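Local coordinates for protein bifunctional amylase/serine protease inhibitor (Zea mays, PDB 1BEA) that inhibits mammalian trypsin and, specifically, activated Hageman factor (factor XIIa), and belongs to the cereal family of trypsin and alpha-amylase inhibitors, at residues R21-S26 against L35-L40; I62-A67 against G78-L83. All blocks are in the same frame, centred on the assembly; numbering follows the deposited sequence.

In this small, all-helical inhibitor, interactions 1 and 2 show how a protease-binding loop and a long connecting loop can both contact one helix, 18-29. Interaction 1 joins helices 18-29 and 37-49 on either side of the loop that target proteases cleave between R34 and L35, and the side chain of L40 is about 8 Å from that of R34. Interaction 2, centred about 17 Å away, lies apart from that site and attaches residues 78-83 to the end of helix 56-65. The two meet through helix 18-29: R21 NH1 approaches R79 O at 2.8 Å, a probable hydrogen bond, and T25 CG2 packs 4.1 Å from L83 CD1.

Interaction 1 (R21-S26 against L35-L40); sequences RWYVTS and LPWPEL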
ATOM      1  N   ARG A  21      -3.553  -3.533   2.496  1.00 13.81           N
ATOM      2  CA  ARG A  21      -4.034  -2.981   3.784  1.00 16.37           C
ATOM      3  C   ARG A  21      -4.100  -4.070   4.834  1.00 14.84           C
ATOM      4  O   ARG A  21      -3.513  -3.904   5.906  1.00 28.90           O
ATOM      5  CB  ARG A  21      -5.442  -2.384   3.663  1.00 19.46           C
ATOM      6  CG  ARG A  21      -5.973  -1.766   4.955  1.00 18.57           C
ATOM      7  CD  ARG A  21      -7.296  -1.018   4.748  1.00 21.76           C
ATOM      8  NE  ARG A  21      -7.139   0.239   4.010  1.00 26.29           N
ATOM      9  CZ  ARG A  21      -6.632   1.375   4.509  1.00 33.77           C
ATOM     10  NH1 ARG A  21      -6.189   1.446   5.772  1.00 29.94           N
ATOM     11  NH2 ARG A  21      -6.552   2.453   3.724  1.00 36.70           N
ATOM     12  N   TRP A  22      -4.804  -5.173   4.513  1.00 18.02           N
ATOM     13  CA  TRP A  22      -5.028  -6.360   5.369  1.00 14.58           C
ATOM     14  C   TRP A  22      -3.804  -7.190   5.617  1.00 22.01           C
ATOM     15  O   TRP A  22      -3.682  -7.820   6.666  1.00 19.09           O
ATOM     16  CB  TRP A  22      -6.070  -7.310   4.743  1.00 22.60           C
ATOM     17  CG  TRP A  22      -7.419  -6.749   4.713  1.00 17.55           C
ATOM     18  CD1 TRP A  22      -8.314  -6.846   3.695  1.00 32.18           C
ATOM     19  CD2 TRP A  22      -8.016  -5.901   5.700  1.00 26.50           C
ATOM     20  NE1 TRP A  22      -9.432  -6.101   3.980  1.00 25.75           N
ATOM     21  CE2 TRP A  22      -9.279  -5.507   5.203  1.00 27.68           C
ATOM     22  CE3 TRP A  22      -7.609  -5.428   6.962  1.00 26.72           C
ATOM     23  CZ2 TRP A  22     -10.135  -4.665   5.920  1.00 24.13           C
ATOM     24  CZ3 TRP A  22      -8.450  -4.604   7.665  1.00 26.85           C
ATOM     25  CH2 TRP A  22      -9.705  -4.224   7.148  1.00 32.22           C
ATOM     26  N   TYR A  23      -2.937  -7.261   4.617  1.00 21.02           N
ATOM     27  CA  TYR A  23      -1.690  -7.996   4.773  1.00 24.65           C
ATOM     28  C   TYR A  23      -0.858  -7.219   5.828  1.00 22.97           C
ATOM     29  O   TYR A  23      -0.270  -7.800   6.726  1.00 26.11           O
ATOM     30  CB  TYR A  23      -0.967  -8.069   3.429  1.00 24.39           C
ATOM     31  CG  TYR A  23       0.438  -8.624   3.499  1.00 28.40           C
ATOM     32  CD1 TYR A  23       0.760  -9.631   4.406  1.00 31.08           C
ATOM     33  CD2 TYR A  23       1.434  -8.169   2.641  1.00 27.39           C
ATOM     34  CE1 TYR A  23       2.032 -10.172   4.457  1.00 34.33           C
ATOM     35  CE2 TYR A  23       2.720  -8.710   2.684  1.00 25.71           C
ATOM     36  CZ  TYR A  23       3.011  -9.713   3.594  1.00 34.46           C
ATOM     37  OH  TYR A  23       4.287 -10.258   3.670  1.00 39.95           O
ATOM     38  N   VAL A  24      -0.858  -5.902   5.733  1.00 22.27           N
ATOM     39  CA  VAL A  24      -0.132  -5.079   6.658  1.00 21.03           C
ATOM     40  C   VAL A  24      -0.692  -5.139   8.071  1.00 25.93           C
ATOM     41  O   VAL A  24       0.087  -5.167   9.025  1.00 27.28           O
ATOM     42  CB  VAL A  24      -0.125  -3.614   6.209  1.00 21.46           C
ATOM     43  CG1 VAL A  24       0.316  -2.717   7.337  1.00 17.80           C
ATOM     44  CG2 VAL A  24       0.813  -3.451   5.036  1.00 23.08           C
ATOM     45  N   THR A  25      -2.016  -5.141   8.238  1.00 17.84           N
ATOM     46  CA  THR A  25      -2.584  -5.187   9.596  1.00 21.47           C
ATOM     47  C   THR A  25      -2.472  -6.585  10.236  1.00 28.45           C
ATOM     48  O   THR A  25      -2.481  -6.748  11.486  1.00 26.73           O
ATOM     49  CB  THR A  25      -4.068  -4.763   9.630  1.00 20.12           C
ATOM     50  OG1 THR A  25      -4.837  -5.589   8.749  1.00 15.19           O
ATOM     51  CG2 THR A  25      -4.203  -3.364   9.232  1.00 14.59           C
ATOM     52  N   SER A  26      -2.373  -7.592   9.375  1.00 22.96           N
ATOM     53  CA  SER A  26      -2.261  -8.943   9.844  1.00 29.53           C
ATOM     54  C   SER A  26      -1.006  -9.001  10.659  1.00 32.15           C
ATOM     55  O   SER A  26      -1.035  -9.394  11.828  1.00 36.38           O
ATOM     56  CB  SER A  26      -2.142  -9.884   8.669  1.00 28.94           C
ATOM     57  OG  SER A  26      -3.405 -10.048   8.070  1.00 34.59           O
ATOM     58  N   LEU A  35      -7.020 -15.883   5.965  1.00 32.34           N
ATOM     59  CA  LEU A  35      -6.387 -16.463   4.808  1.00 29.49           C
ATOM     60  C   LEU A  35      -4.971 -16.758   5.173  1.00 27.82           C
ATOM     61  O   LEU A  35      -4.377 -16.036   5.948  1.00 26.26           O
ATOM     62  CB  LEU A  35      -6.388 -15.453   3.676  1.00 33.75           C
ATOM     63  CG  LEU A  35      -7.144 -15.752   2.395  1.00 36.29           C
ATOM     64  CD1 LEU A  35      -8.116 -16.907   2.618  1.00 36.45           C
ATOM     65  CD2 LEU A  35      -7.866 -14.498   1.970  1.00 37.23           C
ATOM     66  N   PRO A  36      -4.424 -17.856   4.665  1.00 29.59           N
ATOM     67  CA  PRO A  36      -3.022 -18.171   4.984  1.00 32.89           C
ATOM     68  C   PRO A  36      -2.097 -16.988   4.667  1.00 36.20           C
ATOM     69  O   PRO A  36      -2.370 -16.210   3.760  1.00 31.98           O
ATOM     70  CB  PRO A  36      -2.722 -19.401   4.126  1.00 29.76           C
ATOM     71  CG  PRO A  36      -4.090 -20.047   3.928  1.00 31.57           C
ATOM     72  CD  PRO A  36      -5.076 -18.903   3.859  1.00 25.59           C
ATOM     73  N   TRP A  37      -1.019 -16.835   5.432  1.00 44.76           N
ATOM     74  CA  TRP A  37      -0.081 -15.724   5.208  1.00 51.14           C
ATOM     75  C   TRP A  37       0.393 -15.604   3.741  1.00 49.15           C
ATOM     76  O   TRP A  37       0.349 -14.531   3.136  1.00 46.64           O
ATOM     77  CB  TRP A  37       1.147 -15.839   6.153  1.00 58.77           C
ATOM     78  CG  TRP A  37       0.828 -15.504   7.607  1.00 70.16           C
ATOM     79  CD1 TRP A  37       0.591 -16.398   8.624  1.00 73.65           C
ATOM     80  CD2 TRP A  37       0.634 -14.192   8.180  1.00 74.68           C
ATOM     81  NE1 TRP A  37       0.255 -15.727   9.785  1.00 77.64           N
ATOM     82  CE2 TRP A  37       0.272 -14.376   9.543  1.00 78.38           C
ATOM     83  CE3 TRP A  37       0.726 -12.883   7.674  1.00 74.87           C
ATOM     84  CZ2 TRP A  37       0.003 -13.294  10.408  1.00 80.29           C
ATOM     85  CZ3 TRP A  37       0.458 -11.805   8.537  1.00 77.24           C
ATOM     86  CH2 TRP A  37       0.099 -12.022   9.888  1.00 79.33           C
ATOM     87  N   PRO A  38       0.822 -16.717   3.141  1.00 49.43           N
ATOM     88  CA  PRO A  38       1.296 -16.683   1.755  1.00 48.29           C
ATOM     89  C   PRO A  38       0.258 -16.178   0.783  1.00 46.83           C
ATOM     90  O   PRO A  38       0.598 -15.561  -0.212  1.00 47.10           O
ATOM     91  CB  PRO A  38       1.657 -18.130   1.473  1.00 47.89           C
ATOM     92  CG  PRO A  38       1.876 -18.724   2.826  1.00 49.69           C
ATOM     93  CD  PRO A  38       0.873 -18.074   3.696  1.00 48.57           C
ATOM     94  N   GLU A  39      -1.009 -16.454   1.085  1.00 47.73           N
ATOM     95  CA  GLU A  39      -2.149 -16.066   0.248  1.00 49.01           C
ATOM     96  C   GLU A  39      -2.442 -14.572   0.366  1.00 45.97           C
ATOM     97  O   GLU A  39      -2.850 -13.906  -0.600  1.00 44.57           O
ATOM     98  CB  GLU A  39      -3.371 -16.893   0.665  1.00 57.06           C
ATOM     99  CG  GLU A  39      -4.594 -16.716  -0.212  1.00 66.14           C
ATOM    100  CD  GLU A  39      -4.240 -16.736  -1.671  1.00 68.24           C
ATOM    101  OE1 GLU A  39      -3.445 -17.626  -2.052  1.00 69.85           O
ATOM    102  OE2 GLU A  39      -4.748 -15.864  -2.417  1.00 71.10           O
ATOM    103  N   LEU A  40      -2.205 -14.047   1.561  1.00 42.59           N
ATOM    104  CA  LEU A  40      -2.399 -12.627   1.838  1.00 42.49           C
ATOM    105  C   LEU A  40      -1.332 -11.790   1.101  1.00 39.09           C
ATOM    106  O   LEU A  40      -1.632 -10.713   0.571  1.00 41.46           O
ATOM    107  CB  LEU A  40      -2.319 -12.390   3.369  1.00 41.82           C
ATOM    108  CG  LEU A  40      -3.605 -12.162   4.182  1.00 36.61           C
ATOM    109  CD1 LEU A  40      -3.451 -12.610   5.678  1.00 33.11           C
ATOM    110  CD2 LEU A  40      -3.917 -10.689   4.080  1.00 26.84           C
TER
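Y23 and S26 of helix 18-29 meet W37 and L40 of helix 37-49 in the helical pair that brackets the protease-binding loop, a feature of the cereal trypsin/alpha-amylase inhibitor fold. L35, on the far side of the bond that target proteases cut, opens the second segment, and P36 occupies the N-cap position before helix 37-49. L40 is the apolar plug of the contact. Its two methyls divide the work: CD2 lies against the helix backbone, 3.6 Å from Y23 CA and 3.8 Å from W22 C, whereas CD1 comes within 3.5 Å of S26 OG. The same hydroxyl, with OG anti to the carbonyl carbon (chi1 -76°), donates within its own helix, to W22 O at 2.6 Å. W22 O is thus gripped twice, since S26 N and S26 OG reach it from opposite faces of its carbonyl plane. The outer part of the contact belongs to W37. As modelled, though poorly ordered, its six-membered ring comes to S26 with CZ3 and CH2, too close to be taken literally, and S26 O lies in plane at the indole edge. W37 CE3 also lies near the plane of the Y23 ring, at its edge, 4.4 Å from Y23 CE1. Y23 has CG anti to the backbone N (chi1 171°); its side chain also touches K41 and C44 of helix 37-49, its hydroxyl is bonded to E103, and its ring packs edge-to-face with F94. Around this seam, W22 and L40 both touch P33 of the binding loop, and the C20–C44 disulfide ties the same two helices covalently. V24 and T25 also touch helix 88-95.

Interaction 2 (I62-A67 against G78-L83); sequences ILMDGA and GRLEDL
L80 N donates to M64 O at 2.9 Å in a nearly straight bond (171°), arriving from above the plane of the carbonyl. One residue earlier, the guanidinium of R79 takes the next carbonyl, with NH1 3.2 Å from D65 O and the acceptor lying at the guanidinium edge, close to its plane. The amide R79 N leans between I62 O and L63 O and makes only weak bonds to each. The arginine chain, extended from CG to NE, runs past the D65 carbonyl, with CD 3.3 Å from D65 O. A salt bridge from R79 NE to E81 OE2, 3.0 Å long, is a second hold on the guanidinium, NE approaching from above the carboxylate plane. The helix ends at D65, and G66, with positive phi (84°), turns the chain out while G66 N still bonds I62 O. The two segments come together at G66 and G78, where no side chain intervenes, and G66 CA comes within 3.9 Å of G78 C. A CB on G66 would clash with R79 CB, and one on G78 with I62 O. Packing follows outward through L80: its CD1 lies 3.8 Å from M64 CA, and CG is 3.6 Å from L63 O. L80 also touches R21 of helix 18-29 and Q91 of helix 88-95. D65 OD1 forms salt bridges with R92 and R88, and R88 also donates to M64 O and L80 O. The contact shows carbonyls at the C-terminal end of helix 56-65 being met by donors from a loop later in the chain. Four successive carbonyls, I62 to D65, receive donors from R79 and L80, the first two only weakly, and a cation here would be expected to complement the negative pole of the helix dipole.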
ATOM      1  N   ILE A  62      -0.043   6.369  -1.015  1.00 23.55           N
ATOM      2  CA  ILE A  62      -1.439   6.682  -0.780  1.00 22.23           C
ATOM      3  C   ILE A  62      -1.969   5.702   0.259  1.00 19.97           C
ATOM      4  O   ILE A  62      -2.685   6.064   1.168  1.00 25.71           O
ATOM      5  CB  ILE A  62      -2.194   6.589  -2.101  1.00 24.85           C
ATOM      6  CG1 ILE A  62      -1.829   7.829  -2.927  1.00 20.21           C
ATOM      7  CG2 ILE A  62      -3.722   6.430  -1.853  1.00 24.48           C
ATOM      8  CD1 ILE A  62      -2.374   7.878  -4.343  1.00 19.25           C
ATOM      9  N   LEU A  63      -1.574   4.452   0.149  1.00 18.07           N
ATOM     10  CA  LEU A  63      -2.036   3.494   1.106  1.00 18.24           C
ATOM     11  C   LEU A  63      -1.514   3.836   2.489  1.00 20.28           C
ATOM     12  O   LEU A  63      -2.276   3.775   3.454  1.00 21.28           O
ATOM     13  CB  LEU A  63      -1.608   2.071   0.703  1.00 14.96           C
ATOM     14  CG  LEU A  63      -1.933   1.029   1.777  1.00 24.45           C
ATOM     15  CD1 LEU A  63      -3.446   0.687   1.640  1.00 23.09           C
ATOM     16  CD2 LEU A  63      -1.037  -0.247   1.685  1.00 14.67           C
ATOM     17  N   MET A  64      -0.252   4.246   2.619  1.00 16.11           N
ATOM     18  CA  MET A  64       0.258   4.527   3.955  1.00 18.67           C
ATOM     19  C   MET A  64      -0.367   5.767   4.587  1.00 24.26           C
ATOM     20  O   MET A  64      -0.900   5.756   5.713  1.00 23.09           O
ATOM     21  CB  MET A  64       1.758   4.757   3.918  1.00 21.08           C
ATOM     22  CG  MET A  64       2.618   3.550   3.649  1.00 20.79           C
ATOM     23  SD  MET A  64       4.350   3.991   3.096  1.00 31.83           S
ATOM     24  CE  MET A  64       4.966   4.926   4.547  1.00 20.46           C
ATOM     25  N   ASP A  65      -0.306   6.859   3.847  1.00 25.40           N
ATOM     26  CA  ASP A  65      -0.787   8.128   4.366  1.00 26.26           C
ATOM     27  C   ASP A  65      -2.019   8.772   3.763  1.00 26.06           C
ATOM     28  O   ASP A  65      -2.484   9.785   4.261  1.00 28.50           O
ATOM     29  CB  ASP A  65       0.396   9.094   4.364  1.00 31.85           C
ATOM     30  CG  ASP A  65       1.648   8.418   4.890  1.00 34.23           C
ATOM     31  OD1 ASP A  65       1.496   7.589   5.810  1.00 41.41           O
ATOM     32  OD2 ASP A  65       2.760   8.665   4.390  1.00 35.51           O
ATOM     33  N   GLY A  66      -2.559   8.176   2.711  1.00 27.69           N
ATOM     34  CA  GLY A  66      -3.760   8.703   2.098  1.00 21.65           C
ATOM     35  C   GLY A  66      -3.536   9.820   1.090  1.00 30.26           C
ATOM     36  O   GLY A  66      -2.440  10.387   0.957  1.00 29.38           O
ATOM     37  N   ALA A  67      -4.605  10.146   0.381  1.00 26.10           N
ATOM     38  CA  ALA A  67      -4.584  11.195  -0.626  1.00 31.42           C
ATOM     39  C   ALA A  67      -5.986  11.776  -0.731  1.00 30.53           C
ATOM     40  O   ALA A  67      -6.957  11.055  -0.540  1.00 32.23           O
ATOM     41  CB  ALA A  67      -4.186  10.604  -1.965  1.00 32.68           C
ATOM     42  N   GLY A  78      -7.310   5.788   0.822  1.00 30.59           N
ATOM     43  CA  GLY A  78      -6.281   5.104   1.576  1.00 21.98           C
ATOM     44  C   GLY A  78      -5.995   5.583   2.981  1.00 21.18           C
ATOM     45  O   GLY A  78      -6.873   6.038   3.698  1.00 18.58           O
ATOM     46  N   ARG A  79      -4.739   5.434   3.364  1.00 16.92           N
ATOM     47  CA  ARG A  79      -4.252   5.815   4.679  1.00 20.78           C
ATOM     48  C   ARG A  79      -4.477   4.757   5.738  1.00 26.41           C
ATOM     49  O   ARG A  79      -5.584   4.214   5.857  1.00 22.33           O
ATOM     50  CB  ARG A  79      -4.886   7.103   5.156  1.00 24.52           C
ATOM     51  CG  ARG A  79      -4.304   7.571   6.464  1.00 23.03           C
ATOM     52  CD  ARG A  79      -4.579   9.045   6.735  1.00 27.52           C
ATOM     53  NE  ARG A  79      -4.091   9.463   8.062  1.00 32.37           N
ATOM     54  CZ  ARG A  79      -3.102  10.335   8.276  1.00 37.86           C
ATOM     55  NH1 ARG A  79      -2.467  10.911   7.257  1.00 37.38           N
ATOM     56  NH2 ARG A  79      -2.728  10.609   9.523  1.00 41.17           N
ATOM     57  N   LEU A  80      -3.412   4.474   6.506  1.00 22.04           N
ATOM     58  CA  LEU A  80      -3.482   3.498   7.572  1.00 26.37           C
ATOM     59  C   LEU A  80      -3.720   4.300   8.828  1.00 27.57           C
ATOM     60  O   LEU A  80      -2.944   5.203   9.135  1.00 33.33           O
ATOM     61  CB  LEU A  80      -2.160   2.753   7.743  1.00  9.77           C
ATOM     62  CG  LEU A  80      -1.484   2.133   6.536  1.00 23.14           C
ATOM     63  CD1 LEU A  80       0.024   1.963   6.806  1.00 21.47           C
ATOM     64  CD2 LEU A  80      -2.141   0.797   6.243  1.00 22.39           C
ATOM     65  N   GLU A  81      -4.775   3.959   9.553  1.00 31.96           N
ATOM     66  CA  GLU A  81      -5.087   4.638  10.793  1.00 34.08           C
ATOM     67  C   GLU A  81      -4.889   3.728  11.990  1.00 34.08           C
ATOM     68  O   GLU A  81      -4.580   2.552  11.851  1.00 31.47           O
ATOM     69  CB  GLU A  81      -6.520   5.144  10.768  1.00 43.17           C
ATOM     70  CG  GLU A  81      -6.700   6.361   9.880  1.00 52.43           C
ATOM     71  CD  GLU A  81      -5.742   7.492  10.244  1.00 59.38           C
ATOM     72  OE1 GLU A  81      -4.593   7.225  10.677  1.00 66.03           O
ATOM     73  OE2 GLU A  81      -6.139   8.661  10.095  1.00 63.29           O
ATOM     74  N   ASP A  82      -5.085   4.278  13.178  1.00 33.46           N
ATOM     75  CA  ASP A  82      -4.884   3.503  14.382  1.00 33.89           C
ATOM     76  C   ASP A  82      -5.948   2.461  14.602  1.00 31.73           C
ATOM     77  O   ASP A  82      -7.117   2.671  14.324  1.00 28.93           O
ATOM     78  CB  ASP A  82      -4.836   4.430  15.579  1.00 39.06           C
ATOM     79  CG  ASP A  82      -3.560   5.216  15.645  1.00 43.55           C
ATOM     80  OD1 ASP A  82      -3.511   6.317  15.063  1.00 50.15           O
ATOM     81  OD2 ASP A  82      -2.601   4.730  16.273  1.00 48.43           O
ATOM     82  N   LEU A  83      -5.516   1.330  15.118  1.00 32.93           N
ATOM     83  CA  LEU A  83      -6.414   0.240  15.417  1.00 29.77           C
ATOM     84  C   LEU A  83      -6.147   0.022  16.892  1.00 33.33           C
ATOM     85  O   LEU A  83      -5.039   0.250  17.370  1.00 32.31           O
ATOM     86  CB  LEU A  83      -6.052  -0.975  14.590  1.00 24.22           C
ATOM     87  CG  LEU A  83      -6.577  -0.806  13.163  1.00 26.96           C
ATOM     88  CD1 LEU A  83      -6.449  -2.106  12.384  1.00 22.08           C
ATOM     89  CD2 LEU A  83      -8.052  -0.385  13.221  1.00 34.54           C
TER